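Purine nucleoside phosphorylase YlmD (Geobacillus stearothermophilus, PDB 6T1B) catalyses the phosphorolysis of adenosine, inosine and S-methyl-5'-thioadenosine to the free base and a ribose 1-phosphate, and also deaminates adenosine, using zinc. Local coordinates at residues A26-G34 against E248-R256; Y173-C184 against H236-C246. All coordinates share one frame; numbering follows the deposited sequence.

Contact 1 of 2, residues A26-G34 against E248-R256; sequences AGLTTKHGG and EALFFSHRR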
loop_
_atom_site.group_PDB
_atom_site.type_symbol
_atom_site.label_atom_id
_atom_site.label_comp_id
_atom_site.label_asym_id
_atom_site.label_seq_id
_atom_site.Cartn_x
_atom_site.Cartn_y
_atom_site.Cartn_z
ATOM N N ALA A 26 -10.216 -6.377 0.447
ATOM C CA ALA A 26 -9.105 -5.489 0.776
ATOM C C ALA A 26 -8.255 -6.120 1.869
ATOM O O ALA A 26 -8.789 -6.578 2.881
ATOM C CB ALA A 26 -9.628 -4.113 1.207
ATOM N N GLY A 27 -6.941 -6.125 1.686
ATOM C CA GLY A 27 -6.090 -6.728 2.682
ATOM C C GLY A 27 -4.630 -6.598 2.319
ATOM O O GLY A 27 -4.250 -5.913 1.362
ATOM N N LEU A 28 -3.819 -7.276 3.128
ATOM C CA LEU A 28 -2.373 -7.333 2.940
ATOM C C LEU A 28 -1.939 -8.753 3.297
ATOM O O LEU A 28 -2.352 -9.302 4.329
ATOM C CB LEU A 28 -1.658 -6.360 3.871
ATOM C CG LEU A 28 -0.134 -6.285 3.781
ATOM C CD1 LEU A 28 0.326 -5.526 2.552
ATOM C CD2 LEU A 28 0.467 -5.628 5.006
ATOM N N THR A 29 -1.126 -9.360 2.431
ATOM C CA THR A 29 -0.670 -10.720 2.728
ATOM C C THR A 29 0.376 -10.709 3.843
ATOM O O THR A 29 0.995 -9.685 4.125
ATOM C CB THR A 29 -0.076 -11.390 1.477
ATOM O OG1 THR A 29 1.015 -10.636 0.962
ATOM C CG2 THR A 29 -1.122 -11.535 0.400
ATOM N N THR A 30 0.565 -11.880 4.474
ATOM C CA THR A 30 1.691 -12.118 5.368
ATOM C C THR A 30 2.696 -12.992 4.623
ATOM O O THR A 30 2.476 -13.399 3.485
ATOM C CB THR A 30 1.279 -12.818 6.661
ATOM O OG1 THR A 30 0.990 -14.175 6.329
ATOM C CG2 THR A 30 0.125 -12.103 7.313
ATOM N N LYS A 31 3.789 -13.324 5.284
ATOM C CA LYS A 31 4.883 -13.969 4.577
ATOM C C LYS A 31 4.697 -15.462 4.436
ATOM O O LYS A 31 5.545 -16.116 3.813
ATOM C CB LYS A 31 6.214 -13.683 5.292
ATOM C CG LYS A 31 6.305 -14.272 6.623
ATOM C CD LYS A 31 7.291 -13.571 7.568
ATOM C CE LYS A 31 8.660 -13.348 6.960
ATOM N NZ LYS A 31 9.686 -13.144 8.067
ATOM N N HIS A 32 3.660 -16.053 5.030
ATOM C CA HIS A 32 3.547 -17.499 5.116
ATOM C C HIS A 32 2.542 -18.098 4.135
ATOM O O HIS A 32 1.599 -17.438 3.701
ATOM C CB HIS A 32 3.182 -17.869 6.536
ATOM C CG HIS A 32 4.227 -17.452 7.513
ATOM N ND1 HIS A 32 5.491 -17.995 7.506
ATOM C CD2 HIS A 32 4.217 -16.497 8.473
ATOM C CE1 HIS A 32 6.210 -17.410 8.451
ATOM N NE2 HIS A 32 5.454 -16.513 9.060
ATOM N N GLY A 33 2.771 -19.361 3.800
ATOM C CA GLY A 33 1.867 -20.122 2.958
ATOM C C GLY A 33 2.285 -20.247 1.511
ATOM O O GLY A 33 1.498 -20.750 0.701
ATOM N N GLY A 34 3.501 -19.848 1.164
ATOM C CA GLY A 34 3.946 -19.820 -0.208
ATOM C C GLY A 34 4.989 -20.864 -0.553
ATOM O O GLY A 34 5.215 -21.837 0.173
ATOM N N GLU A 248 8.232 -9.562 12.872
ATOM C CA GLU A 248 9.044 -10.392 11.996
ATOM C C GLU A 248 8.395 -11.724 11.667
ATOM O O GLU A 248 8.761 -12.354 10.669
ATOM C CB GLU A 248 10.429 -10.645 12.571
ATOM C CG GLU A 248 11.250 -11.597 11.704
ATOM C CD GLU A 248 12.725 -11.613 12.055
ATOM O OE1 GLU A 248 13.052 -11.351 13.232
ATOM O OE2 GLU A 248 13.555 -11.888 11.149
ATOM N N ALA A 249 7.468 -12.193 12.502
ATOM C CA ALA A 249 6.817 -13.463 12.202
ATOM C C ALA A 249 5.677 -13.309 11.212
ATOM O O ALA A 249 5.124 -14.328 10.767
ATOM C CB ALA A 249 6.260 -14.095 13.480
ATOM N N LEU A 250 5.311 -12.082 10.862
ATOM C CA LEU A 250 4.272 -11.877 9.876
ATOM C C LEU A 250 4.806 -11.301 8.581
ATOM O O LEU A 250 4.243 -11.586 7.528
ATOM C CB LEU A 250 3.194 -10.908 10.377
ATOM C CG LEU A 250 2.144 -11.427 11.348
ATOM C CD1 LEU A 250 1.130 -10.322 11.626
ATOM C CD2 LEU A 250 1.479 -12.666 10.796
ATOM N N PHE A 251 5.863 -10.468 8.624
ATOM C CA PHE A 251 6.186 -9.603 7.507
ATOM C C PHE A 251 7.627 -9.640 7.033
ATOM O O PHE A 251 8.556 -9.774 7.841
ATOM C CB PHE A 251 5.879 -8.142 7.833
ATOM C CG PHE A 251 4.447 -7.889 8.215
ATOM C CD1 PHE A 251 4.138 -7.353 9.450
ATOM C CD2 PHE A 251 3.423 -8.144 7.329
ATOM C CE1 PHE A 251 2.819 -7.076 9.807
ATOM C CE2 PHE A 251 2.110 -7.877 7.666
ATOM C CZ PHE A 251 1.820 -7.342 8.923
ATOM N N PHE A 252 7.795 -9.546 5.705
ATOM C CA PHE A 252 9.060 -9.152 5.121
ATOM C C PHE A 252 9.309 -7.691 5.478
ATOM O O PHE A 252 8.382 -6.888 5.549
ATOM C CB PHE A 252 9.019 -9.240 3.600
ATOM C CG PHE A 252 8.654 -10.601 3.068
ATOM C CD1 PHE A 252 7.457 -10.779 2.352
ATOM C CD2 PHE A 252 9.478 -11.698 3.239
ATOM C CE1 PHE A 252 7.118 -12.041 1.855
ATOM C CE2 PHE A 252 9.132 -12.935 2.747
ATOM C CZ PHE A 252 7.954 -13.088 2.029
ATOM N N SER A 253 10.579 -7.326 5.633
ATOM C CA SER A 253 10.952 -5.951 5.921
ATOM C C SER A 253 12.257 -5.641 5.210
ATOM O O SER A 253 13.287 -6.221 5.540
ATOM C CB SER A 253 11.121 -5.722 7.426
ATOM O OG SER A 253 11.693 -4.461 7.697
ATOM N N HIS A 254 12.211 -4.711 4.264
ATOM C CA HIS A 254 13.439 -4.303 3.581
ATOM C C HIS A 254 14.518 -3.875 4.556
ATOM O O HIS A 254 15.691 -4.226 4.387
ATOM C CB HIS A 254 13.081 -3.168 2.629
ATOM C CG HIS A 254 14.260 -2.557 1.949
ATOM N ND1 HIS A 254 14.852 -3.132 0.848
ATOM C CD2 HIS A 254 14.957 -1.431 2.217
ATOM C CE1 HIS A 254 15.870 -2.386 0.466
ATOM N NE2 HIS A 254 15.960 -1.348 1.281
ATOM N N ARG A 255 14.150 -3.128 5.594
ATOM C CA ARG A 255 15.150 -2.651 6.536
ATOM C C ARG A 255 15.636 -3.776 7.443
ATOM O O ARG A 255 16.846 -3.981 7.594
ATOM C CB ARG A 255 14.633 -1.474 7.354
ATOM C CG ARG A 255 15.698 -0.917 8.296
ATOM C CD ARG A 255 15.328 0.446 8.865
ATOM N NE ARG A 255 15.660 1.525 7.939
ATOM C CZ ARG A 255 16.373 2.607 8.250
ATOM N NH1 ARG A 255 16.832 2.796 9.485
ATOM N NH2 ARG A 255 16.606 3.516 7.316
ATOM N N ARG A 256 14.706 -4.513 8.077
ATOM C CA ARG A 256 15.145 -5.517 9.052
ATOM C C ARG A 256 15.911 -6.633 8.364
ATOM O O ARG A 256 16.870 -7.179 8.920
ATOM C CB ARG A 256 13.938 -6.119 9.772
ATOM C CG ARG A 256 14.282 -7.092 10.901
ATOM C CD ARG A 256 13.086 -7.930 11.325
ATOM N NE ARG A 256 12.655 -8.719 10.191
ATOM C CZ ARG A 256 11.441 -8.713 9.643
ATOM N NH1 ARG A 256 10.447 -8.011 10.147
ATOM N NH2 ARG A 256 11.239 -9.466 8.588
#

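Contact 2 of 2, residues Y173-C184 against H236-C246; sequences YVAIGPAIGPCC and HIYVSERCTSC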
loop_
_atom_site.group_PDB
_atom_site.type_symbol
_atom_site.label_atom_id
_atom_site.label_comp_id
_atom_site.label_asym_id
_atom_site.label_seq_id
_atom_site.Cartn_x
_atom_site.Cartn_y
_atom_site.Cartn_z
ATOM N N TYR A 173 -12.791 7.435 2.328
ATOM C CA TYR A 173 -12.319 6.755 3.524
ATOM C C TYR A 173 -10.991 6.105 3.190
ATOM O O TYR A 173 -10.755 5.669 2.056
ATOM C CB TYR A 173 -13.315 5.699 3.999
ATOM C CG TYR A 173 -14.679 6.248 4.315
ATOM C CD1 TYR A 173 -15.075 6.486 5.626
ATOM C CD2 TYR A 173 -15.592 6.499 3.307
ATOM C CE1 TYR A 173 -16.328 6.984 5.913
ATOM C CE2 TYR A 173 -16.850 6.996 3.592
ATOM C CZ TYR A 173 -17.213 7.234 4.887
ATOM O OH TYR A 173 -18.478 7.711 5.141
ATOM N N VAL A 174 -10.099 6.076 4.172
ATOM C CA VAL A 174 -8.726 5.636 3.958
ATOM C C VAL A 174 -8.326 4.659 5.048
ATOM O O VAL A 174 -8.646 4.872 6.221
ATOM C CB VAL A 174 -7.742 6.829 3.945
ATOM C CG1 VAL A 174 -6.328 6.309 3.946
ATOM C CG2 VAL A 174 -8.030 7.745 2.751
ATOM N N ALA A 175 -7.608 3.605 4.676
ATOM C CA ALA A 175 -6.921 2.771 5.650
ATOM C C ALA A 175 -5.436 2.853 5.332
ATOM O O ALA A 175 -5.031 2.667 4.181
ATOM C CB ALA A 175 -7.392 1.329 5.594
ATOM N N ILE A 176 -4.630 3.166 6.342
ATOM C CA ILE A 176 -3.176 3.164 6.228
ATOM C C ILE A 176 -2.724 1.854 6.847
ATOM O O ILE A 176 -3.019 1.593 8.023
ATOM C CB ILE A 176 -2.580 4.388 6.925
ATOM C CG1 ILE A 176 -2.932 5.646 6.132
ATOM C CG2 ILE A 176 -1.079 4.255 7.092
ATOM C CD1 ILE A 176 -2.689 6.922 6.875
ATOM N N GLY A 177 -2.091 1.006 6.056
ATOM C CA GLY A 177 -1.808 -0.351 6.464
ATOM C C GLY A 177 -0.472 -0.526 7.148
ATOM O O GLY A 177 0.252 0.447 7.407
ATOM N N PRO A 178 -0.141 -1.774 7.468
ATOM C CA PRO A 178 1.140 -2.089 8.116
ATOM C C PRO A 178 2.325 -1.564 7.320
ATOM O O PRO A 178 2.384 -1.709 6.098
ATOM C CB PRO A 178 1.131 -3.618 8.172
ATOM C CG PRO A 178 -0.322 -3.974 8.223
ATOM C CD PRO A 178 -0.982 -2.975 7.304
ATOM N N ALA A 179 3.291 -1.007 8.040
ATOM C CA ALA A 179 4.443 -0.345 7.447
ATOM C C ALA A 179 5.482 -0.199 8.535
ATOM O O ALA A 179 5.234 -0.508 9.701
ATOM C CB ALA A 179 4.055 1.012 6.861
ATOM N N ILE A 180 6.671 0.250 8.159
ATOM C CA ILE A 180 7.717 0.401 9.154
ATOM C C ILE A 180 7.362 1.571 10.065
ATOM O O ILE A 180 6.922 2.627 9.605
ATOM C CB ILE A 180 9.086 0.567 8.482
ATOM C CG1 ILE A 180 10.200 0.403 9.502
ATOM C CG2 ILE A 180 9.163 1.870 7.739
ATOM C CD1 ILE A 180 11.570 0.366 8.881
ATOM N N GLY A 181 7.558 1.385 11.361
ATOM C CA GLY A 181 7.255 2.408 12.332
ATOM C C GLY A 181 8.475 3.216 12.713
ATOM O O GLY A 181 9.611 2.868 12.398
ATOM N N PRO A 182 8.242 4.324 13.426
ATOM C CA PRO A 182 9.362 5.146 13.895
ATOM C C PRO A 182 10.203 4.421 14.908
ATOM O O PRO A 182 11.353 4.814 15.145
ATOM C CB PRO A 182 8.675 6.372 14.502
ATOM C CG PRO A 182 7.292 5.899 14.859
ATOM C CD PRO A 182 6.933 4.853 13.837
ATOM N N CYS A 183 9.641 3.378 15.534
ATOM C CA CYS A 183 10.421 2.456 16.350
ATOM C C CYS A 183 11.658 1.938 15.628
ATOM O O CYS A 183 12.676 1.662 16.273
ATOM C CB CYS A 183 9.529 1.267 16.740
ATOM S SG CYS A 183 8.320 0.727 15.461
ATOM N N CYS A 184 11.580 1.792 14.296
ATOM C CA CYS A 184 12.610 1.123 13.518
ATOM C C CYS A 184 13.140 1.915 12.328
ATOM O O CYS A 184 14.087 1.455 11.689
ATOM C CB CYS A 184 12.061 -0.208 12.955
ATOM S SG CYS A 184 11.462 -1.403 14.188
ATOM N N HIS A 236 -12.607 9.396 9.010
ATOM C CA HIS A 236 -12.599 8.518 7.856
ATOM C C HIS A 236 -11.255 7.848 7.622
ATOM O O HIS A 236 -11.124 7.103 6.644
ATOM C CB HIS A 236 -12.962 9.295 6.593
ATOM C CG HIS A 236 -14.395 9.729 6.512
ATOM N ND1 HIS A 236 -14.997 9.979 5.304
ATOM C CD2 HIS A 236 -15.338 9.947 7.460
ATOM C CE1 HIS A 236 -16.253 10.343 5.504
ATOM N NE2 HIS A 236 -16.488 10.320 6.804
ATOM N N ILE A 237 -10.247 8.146 8.446
ATOM C CA ILE A 237 -8.882 7.657 8.252
ATOM C C ILE A 237 -8.561 6.678 9.370
ATOM O O ILE A 237 -8.533 7.064 10.554
ATOM C CB ILE A 237 -7.850 8.793 8.254
ATOM C CG1 ILE A 237 -8.161 9.802 7.152
ATOM C CG2 ILE A 237 -6.440 8.219 8.065
ATOM C CD1 ILE A 237 -7.390 11.114 7.307
ATOM N N TYR A 238 -8.309 5.428 8.990
ATOM C CA TYR A 238 -8.002 4.347 9.912
ATOM C C TYR A 238 -6.540 3.990 9.735
ATOM O O TYR A 238 -6.078 3.866 8.601
ATOM C CB TYR A 238 -8.846 3.125 9.551
ATOM C CG TYR A 238 -10.344 3.343 9.670
ATOM C CD1 TYR A 238 -11.039 4.043 8.697
ATOM C CD2 TYR A 238 -11.056 2.844 10.753
ATOM C CE1 TYR A 238 -12.419 4.253 8.800
ATOM C CE2 TYR A 238 -12.431 3.036 10.858
ATOM C CZ TYR A 238 -13.096 3.740 9.875
ATOM O OH TYR A 238 -14.465 3.929 9.984
ATOM N N VAL A 239 -5.810 3.838 10.834
ATOM C CA VAL A 239 -4.362 3.621 10.761
ATOM C C VAL A 239 -4.021 2.333 11.499
ATOM O O VAL A 239 -4.288 2.206 12.698
ATOM C CB VAL A 239 -3.588 4.804 11.365
ATOM C CG1 VAL A 239 -2.099 4.602 11.232
ATOM C CG2 VAL A 239 -3.997 6.111 10.704
ATOM N N SER A 240 -3.411 1.384 10.796
ATOM C CA SER A 240 -2.883 0.193 11.448
ATOM C C SER A 240 -1.701 0.554 12.341
ATOM O O SER A 240 -0.848 1.362 11.962
ATOM C CB SER A 240 -2.392 -0.794 10.386
ATOM O OG SER A 240 -1.860 -1.972 10.965
ATOM N N GLU A 241 -1.620 -0.088 13.504
ATOM C CA GLU A 241 -0.478 0.073 14.393
ATOM C C GLU A 241 0.628 -0.948 14.112
ATOM O O GLU A 241 1.663 -0.925 14.793
ATOM C CB GLU A 241 -0.900 -0.055 15.862
ATOM C CG GLU A 241 -2.145 0.719 16.271
ATOM C CD GLU A 241 -1.875 2.169 16.591
ATOM O OE1 GLU A 241 -2.730 2.798 17.251
ATOM O OE2 GLU A 241 -0.811 2.681 16.182
ATOM N N ARG A 242 0.432 -1.847 13.155
ATOM C CA ARG A 242 1.399 -2.910 12.928
ATOM C C ARG A 242 2.640 -2.357 12.241
ATOM O O ARG A 242 2.546 -1.644 11.228
ATOM C CB ARG A 242 0.779 -3.999 12.060
ATOM C CG ARG A 242 -0.389 -4.708 12.689
ATOM C CD ARG A 242 -0.959 -5.689 11.696
ATOM N NE ARG A 242 -2.106 -6.433 12.199
ATOM C CZ ARG A 242 -2.033 -7.578 12.870
ATOM N NH1 ARG A 242 -0.861 -8.113 13.158
ATOM N NH2 ARG A 242 -3.150 -8.173 13.266
ATOM N N CYS A 243 3.812 -2.739 12.767
ATOM C CA CYS A 243 5.106 -2.392 12.186
ATOM C C CYS A 243 5.667 -3.617 11.472
ATOM O O CYS A 243 5.808 -4.680 12.086
ATOM C CB CYS A 243 6.103 -1.978 13.282
ATOM S SG CYS A 243 7.774 -1.650 12.672
ATOM N N THR A 244 6.023 -3.444 10.189
ATOM C CA THR A 244 6.578 -4.532 9.387
ATOM C C THR A 244 7.932 -4.988 9.909
ATOM O O THR A 244 8.248 -6.178 9.840
ATOM C CB THR A 244 6.709 -4.102 7.921
ATOM O OG1 THR A 244 7.337 -2.812 7.845
ATOM C CG2 THR A 244 5.378 -3.990 7.292
ATOM N N SER A 245 8.757 -4.045 10.383
ATOM C CA SER A 245 10.040 -4.444 10.933
ATOM C C SER A 245 9.862 -5.198 12.245
ATOM O O SER A 245 10.540 -6.204 12.452
ATOM C CB SER A 245 10.986 -3.247 11.096
ATOM O OG SER A 245 12.116 -3.589 11.891
ATOM N N CYS A 246 8.967 -4.747 13.119
ATOM C CA CYS A 246 8.819 -5.346 14.433
ATOM C C CYS A 246 8.201 -6.732 14.376
ATOM O O CYS A 246 8.596 -7.622 15.121
ATOM C CB CYS A 246 7.918 -4.460 15.292
ATOM S SG CYS A 246 8.752 -2.996 16.001
#

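Contact 1 of 2, residues A26-G34 against E248-R256
Where strand 25-29 runs out into a loop, Lys-31 and His-32 grip three successive carbonyls of the loop 248-256, which leads toward strand 264-269 of the same sheet. The backbone N of Lys-31 bonds Leu-250 O at 2.9 Å. With CG set between its own backbone N and carbonyl carbon (chi1 66°) and a bend at chi3, the Lys-31 chain runs over the loop backbone and brings NZ 2.9 Å from Glu-248 O, nearly in line with that C=O. His-32 NE2 takes the carbonyl between them, Ala-249 O, at 2.8 Å; the oxygen lies in the imidazole plane but the N-H is bent (138°), while Lys-31 CG covers one ring face. A long, flexible lysine suits this place because its methylenes are used as well: CB sits over a face of the Phe-252 ring, 3.9 Å from the centroid. NZ is also 4.0 Å from Arg-256 NH2, which bonds Phe-251 O; Glu-248 OE2, near both groups and 3.4 Å from Arg-256 NE, well out of the guanidinium plane, probably offsets the two like charges. Just after the strand, Thr-30 CG2 packs on Leu-250 CD2; within it, Leu-28 CD2 meets Phe-251 CE2 at 3.9 Å, the side chains crossing at about a right angle. Phe-251 and Phe-252 also touch Met-264, next to the inosine-binding Arg-263. This is a strand-end loop clasping, by main-chain carbonyls and aromatic packing, the connection into the neighbouring antiparallel strand.

Contact 2 of 2, residues Y173-C184 against H236-C246
Strands 173-176 and 237-239 run parallel, their axes 4.6 Å apart and 11° from alignment, and four nearly straight N-H to O=C bonds join them, from Val-174 N to His-236 O through to Ser-240 N to Ile-176 O. At the start of the pair, Tyr-173 and His-236 form an offset stack, centroids 3.8 Å apart and planes at 9°. Tyr-173 CE1 lies over the centre of the imidazole, and a hydrogen bond from ND1 to Ile-172 O fixes the turn of that ring. Replacing the Tyr-173 ring by an alanine methyl would probably uncover one face of the imidazole, leaving His-236 to the Ile-172 O bond for its orientation. On the face shared by Val-174, Ile-176, Ile-237 and Val-239, branched aliphatic residues pack well: Val-174 and Ile-237 touch helix 219-229 at Leu-227 and Leu-228, Ile-176 touches it at Lys-220, and Ile-176 CD1 reaches both Ile-237 CG2 and Val-239 CG2, each at 4.1 Å. Beyond the strands, the Pro-178 ring lies alongside Arg-242, CB to CB 3.9 Å, and Thr-244 N bonds Ala-179 O from above the carbonyl plane. Thr-244 OG1 is held by Asp-125. The two chains then close on the second zinc ion through Cys-183, Cys-184, Cys-243 and Cys-246. Cys-243 SG, turned opposite its own nitrogen (chi1 176°), meets the 173-184 loop and accepts hydrogen bonds from Gly-181 N and Cys-246 N, both at 3.3 Å, which probably tempers the thiolate charge. Gly-181 fits because Cys-183 SG leaves no room for a side chain. Two thiolates from each loop, with a CxxC pair on the second, make a Cys4 zinc site, probably structural, at the end of a parallel strand pair.

Contact 2 is nested along the chain inside the loop closed by contact 1, and their centres lie 13 Å apart. They meet where 236-246 runs on into 248-256: Arg-256 NH1 probably bonds Ser-245 O at 2.9 Å, and Leu-250 CD1 packs on Arg-242 NH1. Asp-125, beside the catalytic zinc ligand Cys-126, accepts hydrogen bonds from Ser-253 and Thr-244. The Arg-256 side chain is about 8 Å from the Cys4 zinc. In contact 2, the Ala-179 side chain is about 6 Å from that of Cys-126; in contact 1, that of Phe-252 is about 5 Å from that of inosine-binding Arg-263. With inosine about 10 Å from the Leu-28 and Thr-244 side chains, both contacts flank the pocket without lining it.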